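Long-range contacts in peroxiredoxin (Akkermansia muciniphila, PDB 6KHX), which probably reduces hydrogen peroxide and other hydroperoxides through reactive cysteines, as a typical 2-Cys peroxiredoxin of the thioredoxin-like AhpC/TSA family: residues Gly32-Ile37 and Lys65-Val70; Gly55-Leu60 and Val97-Val102; Gly61-Arg66 and Asp164-Val169; Val170-His175 and Leu185-Gly190. All blocks are in the same frame, centred on the assembly; numbering follows the deposited sequence.

The four contacts run from the central sheet out to the C-terminal part of the chain. Interaction 1 lies within the sheet, where two neighbouring parallel strands are joined by backbone hydrogen bonds. Interaction 2, centred about 13 Å away, sets helix 48-58 against the loop before strand 101-103, with a buried tyrosine and a hydrogen bond to a glutamine side chain. Interaction 3 packs helix 60-65 beside helix 163-179 through side chains alone. Interaction 4 uses the same long helix, whose next turns receive a tryptophan. Val-70 joins interactions 1 and 2. Arg-66 belongs to interactions 1 and 3 and reaches Asp-171 of interaction 4. Interaction 4 is buried, the others partly; charges accompany 1, 3 and 4.

Interaction 1: residues Gly32-Ile37 and Lys65-Val70; sequences GKKYVI and KRDVAV
Two neighbouring parallel strands of the thioredoxin-fold sheet start here, 35-37 and 68-70. Three backbone hydrogen bonds join them. Tyr-35 N gives to Asp-67 O at 2.8 Å, nearly along the C=O axis, though the N-H itself is bent (135°). Ala-69 N gives to Tyr-35 O at 2.8 Å, almost straight at 170°, but from above the carbonyl plane. Ile-37 N gives to Ala-69 O at 2.9 Å. Tyr-35 and Ile-37 thus use the strand edge that faces Ala-69, as a parallel pair does.

Side chains of Tyr-35, Ile-37, Val-68 and Val-70 lie on one face of the sheet, Val-36 and Ala-69 on the other. The two methyls of Val-68 part company. CG1, anti to the backbone N, meets Ile-37 CG1 at 3.6 Å. CG2 meets Tyr-35 CB at 3.7 Å. The Tyr-35 ring turns an edge to Asp-67 O, and its hydroxyl bonds to Glu-177. Helices 163-179 and 60-65 cover this face, with Leu-173 on Tyr-35 and Val-170 and Phe-63 on Val-68.

Asp-67 has positive phi and is the C' residue of a Schellman motif that ends helix 60-65. This turn sends the chain straight into strand 68-74. At the strand start Lys-34 crosses Asp-67 at about a right angle. Its chain bends at the last torsion, chi4 -55°, and brings NZ to 3.3 Å from Asp-67 OD1 in a salt bridge.

Interaction 2: residues Gly55-Leu60 and Val97-Val102; sequences GFQEAL and VSYPIV
Gln-57 carries the polar part of this contact. Its CG stands anti to the backbone N, and the chain then bends at chi2 (64°). This swings the amide over to the 97-99 backbone. OE1 accepts from Ser-98 N at 2.6 Å with an almost straight N-H (165°). The donor lies well above the carbonyl plane of the amide. Ser-98 OG is 3.1 Å from the same OE1. Its first torsion puts it between the backbone N and the carbonyl carbon, on the side of the amide.

The helix 48-58 here packs beside the loop that leads into strand 101-103 of the thioredoxin-fold sheet. Tyr-99 fills the join. Its CG also takes the crowded position between N and carbonyl carbon (chi1 57°), which turns the ring toward the helix, its edge meeting Gln-57 CA. Val-97 CG1 sits over one ring face, near the rim. The hydroxyl oxygen lies 3.5 Å from Phe-56 CB and bonds to the carbonyl of Leu-53, one turn back. Leu-60 has CG anti to its N and turns CD2 to Ser-98 OG, at 3.8 Å. Val-70 of strand 68-74 touches Phe-56, Leu-60 and Tyr-99.

Interaction 3: residues Gly61-Arg66 and Asp164-Val169; sequences GEFDKR and DEAIRV
A single isoleucine carries nearly all of this helix pair, and one of its methyls lies on a charged group. Ile-167 CG2 sits over the centre of the Arg-66 guanidinium, 3.6 Å from Arg-66 CZ. The CG2 branch is anti to the backbone N. The other branch, beside the backbone N, goes to Phe-63. There CG1 is 3.6 Å from Phe-63 CZ, and CD1 lies over a ring face. The same CD1 also reaches Glu-62 CB at 3.8 Å. Ala-166 CB meets the edge of the Phe-63 ring.

The guanidinium is held flat against the methyl by Glu-62 of the helix just before it. Arg-66 bends at chi3 (-102°) and folds back. NE gives to Glu-62 O at 3.0 Å with a nearly straight N-H (166°), and the oxygen lies close to the guanidinium plane. NH2 makes a salt bridge to Glu-62 OE1 at 2.8 Å. NH1 pairs with Asp-171, one turn beyond Ile-167 on the other helix. Lys-65 adds a weak bond to Glu-62.

On helix 163-179, Arg-168 points away from helix 60-65. It grips Glu-165 side-on, and Glu-165 OE2 receives NH2 with its syn lone pair. Arg-168 NH2 also bonds to Gly-160 O of the second subunit.

The axes of segments 61-65 and 164-169 are 11.2 Å apart and nearly parallel, at 6°. At this spacing the contact is made by side chains. Helices 60-65 and 163-179 lie side by side on one face of the central sheet, as in the thioredoxin fold of peroxiredoxins.

Interaction 4: residues Val170-His175 and Leu185-Gly190; sequences VDALQH and LGWHKG
Leu-185 and Gly-186 open the second segment on the side of the second subunit. Leu-185 N bonds to Thr-51 of that subunit, and Gly-186 makes backbone hydrogen bonds to the same subunit.

Trp-187 then turns its indole onto helix 163-179. Its CG is anti to the backbone N (chi1 179°), and the six-membered ring enters first. The ring edge meets the helix backbone at Asp-171 C, 3.6 Å from CZ3. CE3 lies 4.0 Å from Ala-172 CB. On the next turn CH2 touches His-175 CB at 3.6 Å, and CZ2 lies over one face of the imidazole, toward its rim. The two rings are oblique, with planes at 53°. Trp-187 NE1 gives a hydrogen bond to Glu-191 O, and His-175 NE2 is hydrogen-bonded to Glu-181.

His-188 points away from the helix. Lys-189 comes back to it, extended and crossing Asp-171 at about a right angle. Its CB lies 3.8 Å from Asp-171 OD2. NZ stays 4.4 Å from Asp-171 OD1, too far for a salt bridge, though the charges may attract. OD2 has its salt bridge to Arg-66.

Both segments belong to the region matched to the C-terminal domain of 1-Cys peroxiredoxins, and this loop packs on helix 163-179 beside the second subunit. Arg-168 NH1 of that helix gives a hydrogen bond to Trp-187 O. From other sides of the helix Val-170 and Leu-173 meet strands 35-40 and 138-143.

Interaction 1: residues Gly32-Ile37 and Lys65-Val70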
loop_
_atom_site.group_PDB
_atom_site.type_symbol
_atom_site.label_atom_id
_atom_site.label_comp_id
_atom_site.label_asym_id
_atom_site.label_seq_id
_atom_site.Cartn_x
_atom_site.Cartn_y
_atom_site.Cartn_z
ATOM N N GLY B 32 -14.286 -37.903 20.130
ATOM C CA GLY B 32 -14.112 -38.727 21.298
ATOM C C GLY B 32 -14.978 -39.965 21.338
ATOM O O GLY B 32 -14.837 -40.762 22.271
ATOM N N LYS B 33 -15.860 -40.162 20.359
ATOM C CA LYS B 33 -16.800 -41.277 20.379
ATOM C C LYS B 33 -16.684 -42.176 19.158
ATOM O O LYS B 33 -16.629 -43.402 19.306
ATOM C CB LYS B 33 -18.241 -40.758 20.494
ATOM C CG LYS B 33 -18.495 -39.822 21.663
ATOM C CD LYS B 33 -19.964 -39.437 21.722
ATOM C CE LYS B 33 -20.253 -38.448 22.834
ATOM N NZ LYS B 33 -21.669 -37.978 22.768
ATOM N N LYS B 34 -16.653 -41.611 17.950
ATOM C CA LYS B 34 -16.633 -42.417 16.737
ATOM C C LYS B 34 -15.661 -41.838 15.713
ATOM O O LYS B 34 -15.447 -40.626 15.652
ATOM C CB LYS B 34 -18.037 -42.515 16.118
ATOM C CG LYS B 34 -19.073 -43.142 17.034
ATOM C CD LYS B 34 -20.350 -43.479 16.292
ATOM C CE LYS B 34 -21.193 -44.462 17.099
ATOM N NZ LYS B 34 -20.444 -45.702 17.482
ATOM N N TYR B 35 -15.080 -42.721 14.903
ATOM C CA TYR B 35 -14.454 -42.293 13.659
ATOM C C TYR B 35 -15.535 -41.820 12.699
ATOM O O TYR B 35 -16.721 -42.093 12.886
ATOM C CB TYR B 35 -13.684 -43.434 12.999
ATOM C CG TYR B 35 -12.670 -44.109 13.882
ATOM C CD1 TYR B 35 -13.061 -45.080 14.801
ATOM C CD2 TYR B 35 -11.320 -43.795 13.793
ATOM C CE1 TYR B 35 -12.143 -45.706 15.611
ATOM C CE2 TYR B 35 -10.391 -44.420 14.605
ATOM C CZ TYR B 35 -10.811 -45.374 15.510
ATOM O OH TYR B 35 -9.897 -46.000 16.318
ATOM N N VAL B 36 -15.130 -41.085 11.670
ATOM C CA VAL B 36 -16.071 -40.614 10.660
ATOM C C VAL B 36 -15.510 -40.927 9.282
ATOM O O VAL B 36 -14.351 -40.615 8.990
ATOM C CB VAL B 36 -16.371 -39.108 10.789
ATOM C CG1 VAL B 36 -17.393 -38.688 9.741
ATOM C CG2 VAL B 36 -16.872 -38.777 12.183
ATOM N N ILE B 37 -16.328 -41.546 8.441
ATOM C CA ILE B 37 -16.081 -41.601 7.006
ATOM C C ILE B 37 -17.012 -40.572 6.378
ATOM O O ILE B 37 -18.238 -40.745 6.376
ATOM C CB ILE B 37 -16.309 -43.005 6.434
ATOM C CG1 ILE B 37 -15.162 -43.934 6.830
ATOM C CG2 ILE B 37 -16.425 -42.959 4.917
ATOM C CD1 ILE B 37 -13.903 -43.697 6.048
ATOM N N LYS B 65 -19.771 -51.792 13.381
ATOM C CA LYS B 65 -18.912 -52.664 14.179
ATOM C C LYS B 65 -17.569 -52.012 14.482
ATOM O O LYS B 65 -16.949 -52.320 15.506
ATOM C CB LYS B 65 -18.684 -54.001 13.471
ATOM C CG LYS B 65 -19.939 -54.808 13.207
ATOM C CD LYS B 65 -19.605 -56.203 12.686
ATOM C CE LYS B 65 -18.600 -56.172 11.552
ATOM N NZ LYS B 65 -18.354 -57.543 11.027
ATOM N N ARG B 66 -17.106 -51.111 13.618
ATOM C CA ARG B 66 -15.816 -50.460 13.791
ATOM C C ARG B 66 -15.915 -49.061 14.394
ATOM O O ARG B 66 -14.937 -48.306 14.336
ATOM C CB ARG B 66 -15.074 -50.417 12.458
ATOM C CG ARG B 66 -14.359 -51.712 12.124
ATOM C CD ARG B 66 -14.013 -51.772 10.658
ATOM N NE ARG B 66 -14.953 -52.624 9.946
ATOM C CZ ARG B 66 -14.628 -53.774 9.370
ATOM N NH1 ARG B 66 -13.372 -54.202 9.394
ATOM N NH2 ARG B 66 -15.562 -54.486 8.752
ATOM N N ASP B 67 -17.067 -48.696 14.960
ATOM C CA ASP B 67 -17.244 -47.397 15.614
ATOM C C ASP B 67 -17.005 -46.253 14.633
ATOM O O ASP B 67 -16.387 -45.236 14.964
ATOM C CB ASP B 67 -16.349 -47.255 16.846
ATOM C CG ASP B 67 -17.068 -47.618 18.124
ATOM O OD1 ASP B 67 -18.232 -48.065 18.038
ATOM O OD2 ASP B 67 -16.471 -47.450 19.210
ATOM N N VAL B 68 -17.489 -46.432 13.408
ATOM C CA VAL B 68 -17.327 -45.462 12.337
ATOM C C VAL B 68 -18.714 -44.974 11.967
ATOM O O VAL B 68 -19.607 -45.779 11.682
ATOM C CB VAL B 68 -16.612 -46.058 11.115
ATOM C CG1 VAL B 68 -16.602 -45.053 9.981
ATOM C CG2 VAL B 68 -15.199 -46.479 11.478
ATOM N N ALA B 69 -18.908 -43.666 12.023
ATOM C CA ALA B 69 -20.118 -43.037 11.534
ATOM C C ALA B 69 -19.919 -42.703 10.064
ATOM O O ALA B 69 -18.887 -42.134 9.688
ATOM C CB ALA B 69 -20.425 -41.777 12.337
ATOM N N VAL B 70 -20.889 -43.072 9.234
ATOM C CA VAL B 70 -20.846 -42.780 7.807
ATOM C C VAL B 70 -21.692 -41.540 7.557
ATOM O O VAL B 70 -22.863 -41.486 7.962
ATOM C CB VAL B 70 -21.343 -43.976 6.981
ATOM C CG1 VAL B 70 -21.422 -43.610 5.510
ATOM C CG2 VAL B 70 -20.437 -45.158 7.192
#

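Interaction 2: residues Gly55-Leu60 and Val97-Val102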
loop_
_atom_site.group_PDB
_atom_site.type_symbol
_atom_site.label_atom_id
_atom_site.label_comp_id
_atom_site.label_asym_id
_atom_site.label_seq_id
_atom_site.Cartn_x
_atom_site.Cartn_y
_atom_site.Cartn_z
ATOM N N GLY B 55 -24.845 -48.299 -1.578
ATOM C CA GLY B 55 -23.835 -49.246 -1.145
ATOM C C GLY B 55 -23.333 -48.961 0.258
ATOM O O GLY B 55 -23.136 -49.883 1.054
ATOM N N PHE B 56 -23.137 -47.679 0.591
ATOM C CA PHE B 56 -22.765 -47.336 1.962
ATOM C C PHE B 56 -23.861 -47.736 2.941
ATOM O O PHE B 56 -23.575 -48.133 4.078
ATOM C CB PHE B 56 -22.455 -45.842 2.083
ATOM C CG PHE B 56 -20.999 -45.507 1.896
ATOM C CD1 PHE B 56 -20.066 -45.852 2.859
ATOM C CD2 PHE B 56 -20.571 -44.821 0.771
ATOM C CE1 PHE B 56 -18.728 -45.546 2.688
ATOM C CE2 PHE B 56 -19.239 -44.509 0.602
ATOM C CZ PHE B 56 -18.317 -44.871 1.563
ATOM N N GLN B 57 -25.126 -47.615 2.529
ATOM C CA GLN B 57 -26.212 -48.101 3.379
ATOM C C GLN B 57 -26.116 -49.609 3.597
ATOM O O GLN B 57 -26.347 -50.097 4.710
ATOM C CB GLN B 57 -27.564 -47.736 2.775
ATOM C CG GLN B 57 -28.751 -48.233 3.581
ATOM C CD GLN B 57 -28.839 -47.607 4.963
ATOM O OE1 GLN B 57 -28.583 -46.415 5.137
ATOM N NE2 GLN B 57 -29.223 -48.406 5.950
ATOM N N GLU B 58 -25.787 -50.365 2.542
ATOM C CA GLU B 58 -25.738 -51.821 2.661
ATOM C C GLU B 58 -24.607 -52.273 3.573
ATOM O O GLU B 58 -24.730 -53.300 4.253
ATOM C CB GLU B 58 -25.563 -52.476 1.282
ATOM C CG GLU B 58 -26.510 -52.017 0.169
ATOM C CD GLU B 58 -27.949 -52.485 0.340
ATOM O OE1 GLU B 58 -28.345 -52.856 1.465
ATOM O OE2 GLU B 58 -28.694 -52.481 -0.666
ATOM N N ALA B 59 -23.501 -51.534 3.589
ATOM C CA ALA B 59 -22.344 -51.848 4.414
ATOM C C ALA B 59 -22.374 -51.140 5.764
ATOM O O ALA B 59 -21.358 -51.122 6.464
ATOM C CB ALA B 59 -21.057 -51.494 3.662
ATOM N N LEU B 60 -23.510 -50.551 6.143
ATOM C CA LEU B 60 -23.541 -49.739 7.353
ATOM C C LEU B 60 -23.166 -50.553 8.584
ATOM O O LEU B 60 -22.534 -50.024 9.504
ATOM C CB LEU B 60 -24.920 -49.108 7.532
ATOM C CG LEU B 60 -24.983 -47.933 8.509
ATOM C CD1 LEU B 60 -23.907 -46.909 8.180
ATOM C CD2 LEU B 60 -26.363 -47.296 8.504
ATOM N N VAL B 97 -31.752 -45.258 2.588
ATOM C CA VAL B 97 -30.516 -44.691 3.118
ATOM C C VAL B 97 -30.836 -43.956 4.415
ATOM O O VAL B 97 -31.654 -43.031 4.434
ATOM C CB VAL B 97 -29.848 -43.766 2.094
ATOM C CG1 VAL B 97 -28.687 -43.020 2.731
ATOM C CG2 VAL B 97 -29.373 -44.575 0.893
ATOM N N SER B 98 -30.224 -44.397 5.519
ATOM C CA SER B 98 -30.601 -43.933 6.847
ATOM C C SER B 98 -29.530 -43.120 7.567
ATOM O O SER B 98 -29.862 -42.436 8.541
ATOM C CB SER B 98 -30.973 -45.125 7.737
ATOM O OG SER B 98 -29.869 -46.005 7.875
ATOM N N TYR B 99 -28.268 -43.195 7.143
ATOM C CA TYR B 99 -27.210 -42.420 7.776
ATOM C C TYR B 99 -27.337 -40.944 7.387
ATOM O O TYR B 99 -28.072 -40.598 6.458
ATOM C CB TYR B 99 -25.842 -42.992 7.401
ATOM C CG TYR B 99 -25.579 -43.062 5.923
ATOM C CD1 TYR B 99 -25.082 -41.961 5.235
ATOM C CD2 TYR B 99 -25.812 -44.232 5.213
ATOM C CE1 TYR B 99 -24.836 -42.022 3.881
ATOM C CE2 TYR B 99 -25.566 -44.303 3.858
ATOM C CZ TYR B 99 -25.083 -43.196 3.199
ATOM O OH TYR B 99 -24.841 -43.263 1.852
ATOM N N PRO B 100 -26.640 -40.044 8.088
ATOM C CA PRO B 100 -26.813 -38.609 7.810
ATOM C C PRO B 100 -26.315 -38.231 6.422
ATOM O O PRO B 100 -25.222 -38.628 6.006
ATOM C CB PRO B 100 -25.982 -37.927 8.904
ATOM C CG PRO B 100 -25.841 -38.947 9.976
ATOM C CD PRO B 100 -25.772 -40.261 9.258
ATOM N N ILE B 101 -27.134 -37.464 5.708
ATOM C CA ILE B 101 -26.758 -36.859 4.436
ATOM C C ILE B 101 -26.817 -35.352 4.627
ATOM O O ILE B 101 -27.906 -34.778 4.754
ATOM C CB ILE B 101 -27.662 -37.307 3.283
ATOM C CG1 ILE B 101 -27.798 -38.836 3.287
ATOM C CG2 ILE B 101 -27.105 -36.784 1.964
ATOM C CD1 ILE B 101 -28.774 -39.382 2.256
ATOM N N VAL B 102 -25.643 -34.716 4.673
ATOM C CA VAL B 102 -25.523 -33.300 4.998
ATOM C C VAL B 102 -25.821 -32.460 3.766
ATOM O O VAL B 102 -25.418 -32.799 2.647
ATOM C CB VAL B 102 -24.113 -33.003 5.540
ATOM C CG1 VAL B 102 -23.940 -31.509 5.825
ATOM C CG2 VAL B 102 -23.848 -33.828 6.771
#

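Interaction 3: residues Gly61-Arg66 and Asp164-Val169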
loop_
_atom_site.group_PDB
_atom_site.type_symbol
_atom_site.label_atom_id
_atom_site.label_comp_id
_atom_site.label_asym_id
_atom_site.label_seq_id
_atom_site.Cartn_x
_atom_site.Cartn_y
_atom_site.Cartn_z
ATOM N N GLY B 61 -23.526 -51.837 8.614
ATOM C CA GLY B 61 -23.180 -52.661 9.760
ATOM C C GLY B 61 -21.682 -52.845 9.911
ATOM O O GLY B 61 -21.158 -52.855 11.030
ATOM N N GLU B 62 -20.971 -52.978 8.788
ATOM C CA GLU B 62 -19.520 -53.123 8.839
ATOM C C GLU B 62 -18.851 -51.898 9.454
ATOM O O GLU B 62 -17.842 -52.025 10.160
ATOM C CB GLU B 62 -18.972 -53.369 7.431
ATOM C CG GLU B 62 -19.409 -54.688 6.824
ATOM C CD GLU B 62 -18.973 -55.886 7.648
ATOM O OE1 GLU B 62 -17.769 -55.984 7.984
ATOM O OE2 GLU B 62 -19.850 -56.716 7.981
ATOM N N PHE B 63 -19.404 -50.705 9.212
ATOM C CA PHE B 63 -18.845 -49.508 9.830
ATOM C C PHE B 63 -19.293 -49.364 11.278
ATOM O O PHE B 63 -18.504 -48.935 12.127
ATOM C CB PHE B 63 -19.216 -48.272 9.014
ATOM C CG PHE B 63 -18.556 -48.220 7.665
ATOM C CD1 PHE B 63 -17.225 -47.846 7.546
ATOM C CD2 PHE B 63 -19.256 -48.557 6.520
ATOM C CE1 PHE B 63 -16.606 -47.803 6.308
ATOM C CE2 PHE B 63 -18.641 -48.516 5.277
ATOM C CZ PHE B 63 -17.315 -48.136 5.174
ATOM N N ASP B 64 -20.542 -49.738 11.583
ATOM C CA ASP B 64 -21.002 -49.714 12.971
ATOM C C ASP B 64 -20.124 -50.589 13.856
ATOM O O ASP B 64 -19.768 -50.191 14.972
ATOM C CB ASP B 64 -22.467 -50.157 13.069
ATOM C CG ASP B 64 -23.428 -49.166 12.432
ATOM O OD1 ASP B 64 -23.108 -47.957 12.392
ATOM O OD2 ASP B 64 -24.511 -49.590 11.972
ATOM N N LYS B 65 -19.771 -51.792 13.381
ATOM C CA LYS B 65 -18.912 -52.664 14.179
ATOM C C LYS B 65 -17.569 -52.012 14.482
ATOM O O LYS B 65 -16.949 -52.320 15.506
ATOM C CB LYS B 65 -18.684 -54.001 13.471
ATOM C CG LYS B 65 -19.939 -54.808 13.207
ATOM C CD LYS B 65 -19.605 -56.203 12.686
ATOM C CE LYS B 65 -18.600 -56.172 11.552
ATOM N NZ LYS B 65 -18.354 -57.543 11.027
ATOM N N ARG B 66 -17.106 -51.111 13.618
ATOM C CA ARG B 66 -15.816 -50.460 13.791
ATOM C C ARG B 66 -15.915 -49.061 14.394
ATOM O O ARG B 66 -14.937 -48.306 14.336
ATOM C CB ARG B 66 -15.074 -50.417 12.458
ATOM C CG ARG B 66 -14.359 -51.712 12.124
ATOM C CD ARG B 66 -14.013 -51.772 10.658
ATOM N NE ARG B 66 -14.953 -52.624 9.946
ATOM C CZ ARG B 66 -14.628 -53.774 9.370
ATOM N NH1 ARG B 66 -13.372 -54.202 9.394
ATOM N NH2 ARG B 66 -15.562 -54.486 8.752
ATOM N N ASP B 164 -14.615 -51.346 -0.025
ATOM C CA ASP B 164 -13.562 -52.201 0.506
ATOM C C ASP B 164 -12.338 -51.388 0.897
ATOM O O ASP B 164 -11.753 -51.622 1.959
ATOM C CB ASP B 164 -13.193 -53.281 -0.508
ATOM C CG ASP B 164 -14.329 -54.247 -0.763
ATOM O OD1 ASP B 164 -15.169 -54.434 0.142
ATOM O OD2 ASP B 164 -14.374 -54.832 -1.866
ATOM N N GLU B 165 -11.938 -50.422 0.061
ATOM C CA GLU B 165 -10.772 -49.602 0.380
ATOM C C GLU B 165 -11.026 -48.725 1.604
ATOM O O GLU B 165 -10.125 -48.524 2.428
ATOM C CB GLU B 165 -10.379 -48.748 -0.826
ATOM C CG GLU B 165 -9.103 -47.905 -0.645
ATOM C CD GLU B 165 -7.862 -48.728 -0.302
ATOM O OE1 GLU B 165 -7.782 -49.913 -0.702
ATOM O OE2 GLU B 165 -6.954 -48.177 0.360
ATOM N N ALA B 166 -12.248 -48.205 1.749
ATOM C CA ALA B 166 -12.566 -47.413 2.931
ATOM C C ALA B 166 -12.458 -48.259 4.198
ATOM O O ALA B 166 -11.823 -47.855 5.182
ATOM C CB ALA B 166 -13.964 -46.813 2.794
ATOM N N ILE B 167 -13.057 -49.452 4.179
ATOM C CA ILE B 167 -12.972 -50.345 5.331
ATOM C C ILE B 167 -11.525 -50.754 5.595
ATOM O O ILE B 167 -11.099 -50.861 6.750
ATOM C CB ILE B 167 -13.907 -51.552 5.136
ATOM C CG1 ILE B 167 -15.355 -51.094 5.317
ATOM C CG2 ILE B 167 -13.571 -52.677 6.107
ATOM C CD1 ILE B 167 -16.373 -52.127 4.974
ATOM N N ARG B 168 -10.749 -50.993 4.536
ATOM C CA ARG B 168 -9.357 -51.395 4.722
ATOM C C ARG B 168 -8.561 -50.295 5.404
ATOM O O ARG B 168 -7.763 -50.563 6.309
ATOM C CB ARG B 168 -8.721 -51.745 3.377
ATOM C CG ARG B 168 -7.372 -52.423 3.500
ATOM C CD ARG B 168 -6.642 -52.477 2.172
ATOM N NE ARG B 168 -6.066 -51.186 1.810
ATOM C CZ ARG B 168 -4.860 -50.776 2.196
ATOM N NH1 ARG B 168 -4.107 -51.561 2.952
ATOM N NH2 ARG B 168 -4.401 -49.584 1.826
ATOM N N VAL B 169 -8.766 -49.045 4.980
ATOM C CA VAL B 169 -8.058 -47.932 5.599
ATOM C C VAL B 169 -8.511 -47.749 7.046
ATOM O O VAL B 169 -7.699 -47.440 7.927
ATOM C CB VAL B 169 -8.250 -46.650 4.766
ATOM C CG1 VAL B 169 -7.546 -45.491 5.422
ATOM C CG2 VAL B 169 -7.699 -46.845 3.367
#

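Interaction 4: residues Val170-His175 and Leu185-Gly190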
loop_
_atom_site.group_PDB
_atom_site.type_symbol
_atom_site.label_atom_id
_atom_site.label_comp_id
_atom_site.label_asym_id
_atom_site.label_seq_id
_atom_site.Cartn_x
_atom_site.Cartn_y
_atom_site.Cartn_z
ATOM N N VAL B 170 -9.803 -47.950 7.320
ATOM C CA VAL B 170 -10.277 -47.897 8.701
ATOM C C VAL B 170 -9.558 -48.937 9.550
ATOM O O VAL B 170 -9.077 -48.643 10.652
ATOM C CB VAL B 170 -11.802 -48.090 8.758
ATOM C CG1 VAL B 170 -12.244 -48.359 10.191
ATOM C CG2 VAL B 170 -12.513 -46.869 8.202
ATOM N N ASP B 171 -9.478 -50.173 9.048
ATOM C CA ASP B 171 -8.813 -51.232 9.800
ATOM C C ASP B 171 -7.343 -50.908 10.015
ATOM O O ASP B 171 -6.797 -51.172 11.090
ATOM C CB ASP B 171 -8.981 -52.582 9.099
ATOM C CG ASP B 171 -10.385 -53.147 9.253
ATOM O OD1 ASP B 171 -11.079 -52.777 10.230
ATOM O OD2 ASP B 171 -10.795 -53.971 8.407
ATOM N N ALA B 172 -6.684 -50.330 9.010
ATOM C CA ALA B 172 -5.280 -49.970 9.180
ATOM C C ALA B 172 -5.110 -48.887 10.244
ATOM O O ALA B 172 -4.218 -48.981 11.100
ATOM C CB ALA B 172 -4.688 -49.517 7.847
ATOM N N LEU B 173 -5.955 -47.853 10.213
ATOM C CA LEU B 173 -5.852 -46.798 11.216
ATOM C C LEU B 173 -6.067 -47.359 12.615
ATOM O O LEU B 173 -5.302 -47.060 13.542
ATOM C CB LEU B 173 -6.859 -45.683 10.930
ATOM C CG LEU B 173 -6.945 -44.655 12.068
ATOM C CD1 LEU B 173 -5.624 -43.933 12.213
ATOM C CD2 LEU B 173 -8.086 -43.659 11.884
ATOM N N GLN B 174 -7.097 -48.193 12.781
ATOM C CA GLN B 174 -7.392 -48.746 14.098
ATOM C C GLN B 174 -6.288 -49.689 14.562
ATOM O O GLN B 174 -5.944 -49.714 15.750
ATOM C CB GLN B 174 -8.746 -49.456 14.076
ATOM C CG GLN B 174 -9.923 -48.490 14.011
ATOM C CD GLN B 174 -11.259 -49.188 13.858
ATOM O OE1 GLN B 174 -11.320 -50.401 13.657
ATOM N NE2 GLN B 174 -12.342 -48.423 13.966
ATOM N N HIS B 175 -5.701 -50.456 13.642
ATOM C CA HIS B 175 -4.594 -51.324 14.020
ATOM C C HIS B 175 -3.394 -50.517 14.492
ATOM O O HIS B 175 -2.774 -50.851 15.510
ATOM C CB HIS B 175 -4.199 -52.226 12.854
ATOM C CG HIS B 175 -3.142 -53.221 13.209
ATOM N ND1 HIS B 175 -3.437 -54.511 13.595
ATOM C CD2 HIS B 175 -1.794 -53.113 13.259
ATOM C CE1 HIS B 175 -2.316 -55.156 13.859
ATOM N NE2 HIS B 175 -1.304 -54.330 13.664
ATOM N N LEU B 185 2.051 -52.093 2.659
ATOM C CA LEU B 185 1.250 -52.068 1.443
ATOM C C LEU B 185 0.327 -53.280 1.368
ATOM O O LEU B 185 0.738 -54.411 1.638
ATOM C CB LEU B 185 2.167 -52.030 0.225
ATOM C CG LEU B 185 1.482 -52.011 -1.139
ATOM C CD1 LEU B 185 1.022 -50.615 -1.498
ATOM C CD2 LEU B 185 2.436 -52.536 -2.180
ATOM N N GLY B 186 -0.930 -53.030 1.016
ATOM C CA GLY B 186 -1.908 -54.086 0.846
ATOM C C GLY B 186 -2.336 -54.780 2.116
ATOM O O GLY B 186 -2.994 -55.825 2.041
ATOM N N TRP B 187 -2.023 -54.213 3.280
ATOM C CA TRP B 187 -2.350 -54.858 4.542
ATOM C C TRP B 187 -3.860 -54.949 4.735
ATOM O O TRP B 187 -4.607 -54.018 4.418
ATOM C CB TRP B 187 -1.707 -54.097 5.699
ATOM C CG TRP B 187 -2.015 -54.685 7.043
ATOM C CD1 TRP B 187 -1.279 -55.615 7.722
ATOM C CD2 TRP B 187 -3.129 -54.364 7.883
ATOM N NE1 TRP B 187 -1.876 -55.903 8.927
ATOM C CE2 TRP B 187 -3.011 -55.147 9.052
ATOM C CE3 TRP B 187 -4.218 -53.494 7.761
ATOM C CZ2 TRP B 187 -3.940 -55.088 10.087
ATOM C CZ3 TRP B 187 -5.145 -53.438 8.789
ATOM C CH2 TRP B 187 -5.000 -54.231 9.938
ATOM N N HIS B 188 -4.303 -56.090 5.262
ATOM C CA HIS B 188 -5.689 -56.306 5.644
ATOM C C HIS B 188 -5.733 -56.823 7.072
ATOM O O HIS B 188 -4.744 -57.343 7.595
ATOM C CB HIS B 188 -6.412 -57.294 4.706
ATOM C CG HIS B 188 -6.642 -56.766 3.323
ATOM N ND1 HIS B 188 -5.672 -56.790 2.342
ATOM C CD2 HIS B 188 -7.736 -56.200 2.758
ATOM C CE1 HIS B 188 -6.159 -56.260 1.232
ATOM N NE2 HIS B 188 -7.410 -55.894 1.459
ATOM N N LYS B 189 -6.894 -56.665 7.699
ATOM C CA LYS B 189 -7.057 -57.105 9.076
ATOM C C LYS B 189 -6.779 -58.598 9.179
ATOM O O LYS B 189 -7.274 -59.395 8.375
ATOM C CB LYS B 189 -8.464 -56.775 9.575
ATOM C CG LYS B 189 -8.638 -56.911 11.080
ATOM C CD LYS B 189 -9.965 -56.313 11.534
ATOM C CE LYS B 189 -10.107 -56.338 13.049
ATOM N NZ LYS B 189 -11.378 -55.694 13.493
ATOM N N GLY B 190 -5.943 -58.967 10.150
ATOM C CA GLY B 190 -5.517 -60.331 10.358
ATOM C C GLY B 190 -4.144 -60.659 9.805
ATOM O O GLY B 190 -3.544 -61.655 10.228
#